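Local structure of putative sugar kinase PH1459 (Pyrococcus horikoshii, 3IH0) at residues L10-I15 with T87-V92. The protein binds ATP and belongs to the PfkB family of carbohydrate kinases, probably phosphorylating a sugar such as fructose. Numbering follows the deposited sequence.
Sequences LLIDLI and TGIVFV
I12 and L14 knit their strand to G88, V90 and V92 in parallel register, the strand axes 18° apart, through four backbone hydrogen bonds: I12 N to G88 O, V90 N to I12 O, L14 N to V90 O and V92 N to L14 O. Just before the first of these bonds, a water bridges L10 and G88, donating to L10 O (2.9 Å) and accepting from G88 N (3.0 Å). On the face carrying I12, L14, I89 and F91, the main event is L14 beside F91. With CG of L14 anti to its carbonyl carbon (chi1 -69°), L14 CD1 sits over one face of the F91 ring, 3.8 Å from the centroid and shifted toward the rim, where F91 CE1 is 3.4 Å away. This is a CH-pi contact; the same ring meets F28 of its own chain and F61 of the second subunit, both edge-to-face. Replacing F91 by an alanine would probably leave L14 CD1 without its aromatic platform and open a gap toward the second subunit. Nearer the start, I12 CB meets I89 CG2 at 4.0 Å. On the opposite face, L11 CD1 packs on V90 CG1 (3.6 Å). Strands 11-16 and 88-93 are the inner two of a small four-stranded sheet, flanked by 27-33 and 100-103. I89 packs on I89 of the second subunit, L14 on its F91 and F91 on its L14, consistent with the beta-clasp, the lid sheets that pair across the dimer in many ribokinase-like PfkB kinases.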
loop_
_atom_site.group_PDB
_atom_site.type_symbol
_atom_site.label_atom_id
_atom_site.label_comp_id
_atom_site.label_asym_id
_atom_site.label_seq_id
_atom_site.Cartn_x
_atom_site.Cartn_y
_atom_site.Cartn_z
ATOM N N LEU A 10 -8.117 9.025 -6.416
ATOM C CA LEU A 10 -8.989 8.778 -5.276
ATOM C C LEU A 10 -8.191 7.688 -4.567
ATOM O O LEU A 10 -7.901 6.652 -5.160
ATOM C CB LEU A 10 -10.358 8.247 -5.718
ATOM C CG LEU A 10 -11.241 7.655 -4.608
ATOM C CD1 LEU A 10 -11.481 8.681 -3.519
ATOM C CD2 LEU A 10 -12.561 7.190 -5.187
ATOM N N LEU A 11 -7.818 7.926 -3.314
ATOM C CA LEU A 11 -6.992 6.957 -2.619
ATOM C C LEU A 11 -7.116 6.980 -1.111
ATOM O O LEU A 11 -7.862 7.777 -0.539
ATOM C CB LEU A 11 -5.530 7.203 -3.019
ATOM C CG LEU A 11 -5.088 8.681 -2.959
ATOM C CD1 LEU A 11 -4.980 9.141 -1.508
ATOM C CD2 LEU A 11 -3.741 8.852 -3.653
ATOM N N ILE A 12 -6.366 6.087 -0.479
ATOM C CA ILE A 12 -6.329 5.988 0.969
ATOM C C ILE A 12 -5.085 6.725 1.469
ATOM O O ILE A 12 -3.974 6.416 1.051
ATOM C CB ILE A 12 -6.208 4.520 1.442
ATOM C CG1 ILE A 12 -7.432 3.713 1.000
ATOM C CG2 ILE A 12 -6.000 4.478 2.971
ATOM C CD1 ILE A 12 -8.735 4.175 1.623
ATOM N N ASP A 13 -5.285 7.702 2.347
ATOM C CA ASP A 13 -4.177 8.439 2.935
ATOM C C ASP A 13 -3.877 7.724 4.257
ATOM O O ASP A 13 -4.755 7.567 5.102
ATOM C CB ASP A 13 -4.556 9.904 3.260
ATOM C CG ASP A 13 -4.297 10.892 2.094
ATOM O OD1 ASP A 13 -3.641 10.542 1.098
ATOM O OD2 ASP A 13 -4.748 12.054 2.191
ATOM N N LEU A 14 -2.648 7.269 4.422
ATOM C CA LEU A 14 -2.260 6.628 5.668
ATOM C C LEU A 14 -1.365 7.668 6.328
ATOM O O LEU A 14 -0.188 7.815 5.987
ATOM C CB LEU A 14 -1.540 5.314 5.378
ATOM C CG LEU A 14 -2.570 4.323 4.808
ATOM C CD1 LEU A 14 -1.887 3.303 3.946
ATOM C CD2 LEU A 14 -3.357 3.682 5.930
ATOM N N ILE A 15 -1.963 8.400 7.262
ATOM C CA ILE A 15 -1.306 9.496 7.958
ATOM C C ILE A 15 -0.514 9.138 9.203
ATOM O O ILE A 15 -1.067 8.617 10.164
ATOM C CB ILE A 15 -2.349 10.566 8.318
ATOM C CG1 ILE A 15 -3.024 11.038 7.030
ATOM C CG2 ILE A 15 -1.691 11.732 9.049
ATOM C CD1 ILE A 15 -4.087 12.104 7.233
ATOM N N THR A 87 -6.665 -0.506 -4.745
ATOM C CA THR A 87 -6.979 0.866 -4.388
ATOM C C THR A 87 -5.709 1.634 -4.109
ATOM O O THR A 87 -4.806 1.132 -3.450
ATOM C CB THR A 87 -7.896 0.899 -3.166
ATOM O OG1 THR A 87 -9.105 0.197 -3.472
ATOM C CG2 THR A 87 -8.222 2.327 -2.766
ATOM N N GLY A 88 -5.631 2.850 -4.637
ATOM C CA GLY A 88 -4.442 3.642 -4.422
ATOM C C GLY A 88 -4.210 3.910 -2.951
ATOM O O GLY A 88 -5.156 3.982 -2.164
ATOM N N ILE A 89 -2.943 4.056 -2.582
ATOM C CA ILE A 89 -2.580 4.334 -1.200
ATOM C C ILE A 89 -1.337 5.210 -1.156
ATOM O O ILE A 89 -0.472 5.142 -2.036
ATOM C CB ILE A 89 -2.265 3.039 -0.411
ATOM C CG1 ILE A 89 -1.113 2.313 -1.092
ATOM C CG2 ILE A 89 -3.500 2.146 -0.323
ATOM C CD1 ILE A 89 -0.790 0.995 -0.469
ATOM N N VAL A 90 -1.260 6.042 -0.127
ATOM C CA VAL A 90 -0.117 6.909 0.053
ATOM C C VAL A 90 0.137 7.035 1.548
ATOM O O VAL A 90 -0.786 7.272 2.342
ATOM C CB VAL A 90 -0.346 8.316 -0.579
ATOM C CG1 VAL A 90 -1.632 8.917 -0.072
ATOM C CG2 VAL A 90 0.840 9.243 -0.251
ATOM N N PHE A 91 1.388 6.815 1.927
ATOM C CA PHE A 91 1.791 6.912 3.314
ATOM C C PHE A 91 2.272 8.341 3.444
ATOM O O PHE A 91 3.125 8.787 2.673
ATOM C CB PHE A 91 2.889 5.891 3.593
ATOM C CG PHE A 91 2.381 4.478 3.609
ATOM C CD1 PHE A 91 1.841 3.929 4.773
ATOM C CD2 PHE A 91 2.398 3.711 2.451
ATOM C CE1 PHE A 91 1.316 2.635 4.775
ATOM C CE2 PHE A 91 1.874 2.420 2.440
ATOM C CZ PHE A 91 1.334 1.877 3.608
ATOM N N VAL A 92 1.703 9.048 4.411
ATOM C CA VAL A 92 1.990 10.458 4.606
ATOM C C VAL A 92 2.557 10.926 5.948
ATOM O O VAL A 92 2.140 10.475 7.013
ATOM C CB VAL A 92 0.703 11.283 4.351
ATOM C CG1 VAL A 92 1.014 12.782 4.412
ATOM C CG2 VAL A 92 0.083 10.893 3.004
HETATM O O HOH W 1 -7.683 4.029 -6.454
#